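Local coordinates for Lmo0488 protein (Listeria monocytogenes serovar 1/2a, PDB 5TED) that binds shikimate through this effector-binding domain and, as a LysR-type transcriptional regulator, activates the genes of protocatechuate biosynthesis, at residues K51-D56 and A182-H187. Sequence-based numbering, arbitrary orientation.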
# COMPACT_ATOMS: atom_id res chain seq x y z
N LYS A 51 -4.24 -3.40 -21.00
CA LYS A 51 -4.04 -3.46 -22.45
C LYS A 51 -3.04 -4.54 -22.83
O LYS A 51 -3.20 -5.21 -23.85
CB LYS A 51 -3.56 -2.11 -22.99
CG LYS A 51 -4.63 -1.05 -23.04
CD LYS A 51 -4.01 0.32 -23.33
CE LYS A 51 -5.08 1.40 -23.36
NZ LYS A 51 -4.46 2.74 -23.58
N ASN A 52 -1.98 -4.70 -22.03
CA ASN A 52 -0.98 -5.73 -22.31
C ASN A 52 -1.37 -7.08 -21.73
O ASN A 52 -0.55 -8.00 -21.73
CB ASN A 52 0.40 -5.29 -21.79
CG ASN A 52 0.47 -5.20 -20.28
OD1 ASN A 52 -0.29 -5.85 -19.56
ND2 ASN A 52 1.43 -4.41 -19.78
N GLU A 53 -2.59 -7.20 -21.21
CA GLU A 53 -3.19 -8.46 -20.78
C GLU A 53 -2.52 -9.06 -19.56
O GLU A 53 -2.76 -10.23 -19.26
CB GLU A 53 -3.19 -9.48 -21.92
CG GLU A 53 -4.00 -9.01 -23.13
CD GLU A 53 -3.96 -9.99 -24.28
OE1 GLU A 53 -3.28 -9.70 -25.29
OE2 GLU A 53 -4.61 -11.05 -24.17
N LYS A 54 -1.70 -8.30 -18.83
CA LYS A 54 -1.20 -8.79 -17.55
C LYS A 54 -2.35 -9.04 -16.58
O LYS A 54 -2.31 -9.99 -15.79
CB LYS A 54 -0.20 -7.80 -16.94
CG LYS A 54 1.19 -7.91 -17.52
CD LYS A 54 2.21 -7.21 -16.63
CE LYS A 54 3.64 -7.52 -17.05
NZ LYS A 54 3.89 -7.17 -18.48
N PHE A 55 -3.38 -8.19 -16.63
CA PHE A 55 -4.61 -8.35 -15.87
C PHE A 55 -5.72 -8.80 -16.80
O PHE A 55 -5.84 -8.31 -17.93
CB PHE A 55 -5.04 -7.03 -15.18
CG PHE A 55 -3.95 -6.36 -14.37
CD1 PHE A 55 -2.92 -7.09 -13.81
CD2 PHE A 55 -3.98 -4.98 -14.16
CE1 PHE A 55 -1.92 -6.47 -13.06
CE2 PHE A 55 -2.99 -4.35 -13.43
CZ PHE A 55 -1.96 -5.09 -12.87
N ASP A 56 -6.53 -9.77 -16.34
CA ASP A 56 -7.77 -10.12 -17.03
C ASP A 56 -8.85 -9.07 -16.78
O ASP A 56 -9.67 -8.78 -17.66
CB ASP A 56 -8.26 -11.49 -16.56
CG ASP A 56 -7.27 -12.59 -16.87
OD1 ASP A 56 -6.93 -12.75 -18.06
OD2 ASP A 56 -6.83 -13.29 -15.92
N ALA A 182 -13.01 -2.60 -14.89
CA ALA A 182 -12.50 -2.28 -16.22
C ALA A 182 -12.00 -3.54 -16.91
O ALA A 182 -11.41 -4.42 -16.28
CB ALA A 182 -11.38 -1.22 -16.12
N SER A 183 -12.27 -3.63 -18.22
CA SER A 183 -11.85 -4.75 -19.05
C SER A 183 -11.64 -4.27 -20.48
O SER A 183 -12.11 -3.20 -20.87
CB SER A 183 -12.87 -5.89 -19.02
OG SER A 183 -14.13 -5.47 -19.53
N LEU A 184 -10.91 -5.08 -21.27
CA LEU A 184 -10.69 -4.74 -22.67
C LEU A 184 -11.96 -4.96 -23.46
O LEU A 184 -12.54 -6.04 -23.45
CB LEU A 184 -9.57 -5.59 -23.27
CG LEU A 184 -8.12 -5.24 -22.98
CD1 LEU A 184 -7.20 -6.15 -23.82
CD2 LEU A 184 -7.88 -3.75 -23.27
N LYS A 185 -12.37 -3.93 -24.20
CA LYS A 185 -13.61 -4.01 -24.97
C LYS A 185 -13.48 -5.02 -26.11
O LYS A 185 -12.44 -5.11 -26.77
CB LYS A 185 -13.95 -2.62 -25.51
CG LYS A 185 -15.43 -2.35 -25.66
CD LYS A 185 -15.69 -0.87 -25.94
CE LYS A 185 -15.46 -0.02 -24.68
NZ LYS A 185 -16.02 1.36 -24.79
N ASN A 186 -14.57 -5.76 -26.35
CA ASN A 186 -14.70 -6.68 -27.49
C ASN A 186 -13.59 -7.73 -27.52
O ASN A 186 -13.27 -8.27 -28.58
CB ASN A 186 -14.74 -5.92 -28.82
CG ASN A 186 -15.87 -4.90 -28.89
OD1 ASN A 186 -17.01 -5.18 -28.50
ND2 ASN A 186 -15.56 -3.72 -29.41
N HIS A 187 -13.07 -8.12 -26.37
CA HIS A 187 -11.93 -9.02 -26.29
C HIS A 187 -12.39 -10.34 -25.69
O HIS A 187 -13.30 -10.37 -24.86
CB HIS A 187 -10.84 -8.42 -25.41
CG HIS A 187 -9.53 -9.13 -25.51
ND1 HIS A 187 -9.16 -10.14 -24.65
CD2 HIS A 187 -8.49 -8.97 -26.37
CE1 HIS A 187 -7.97 -10.59 -24.98
NE2 HIS A 187 -7.53 -9.89 -26.01
O HOH W 1 -9.62 -7.23 -19.90
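Leu184, at the end of strand 177-184, lays its isobutyl group against the last turn of helix 43-51. Its CD2 packs 3.9 Å from CA of Lys51, whose amine reaches away to a salt bridge with Glu66. The other methyl, CD1, lies 4.3 Å from CG of Glu53 and also sits over one face of the His187 imidazole, 4.0 Å above its plane and offset toward the rim. Glu53, extended beyond CG, brings OE2 obliquely to the same ring, 3.5 Å from CE1 of His187, with carboxylate and ring planes 74° apart. His187 reaches this place because the type II turn from Leu184 to His187 folds the chain back and its CG stands anti to the backbone N (chi1 -168°). An Asx turn shapes the helix exit: OD1 of Asn52 accepts from N of Lys54 at 2.9 Å. One water donates to O of Asp56 and accepts from N of Leu184, just beyond the antiparallel pairing of strands 57-60 and 177-184. Without direct hydrogen bonds, the contact ties the loop after helix 43-51 to this strand end at the domain surface through aliphatic packing, water and a loose carboxylate-imidazole approach, not a salt bridge, that might slightly favour a protonated histidine.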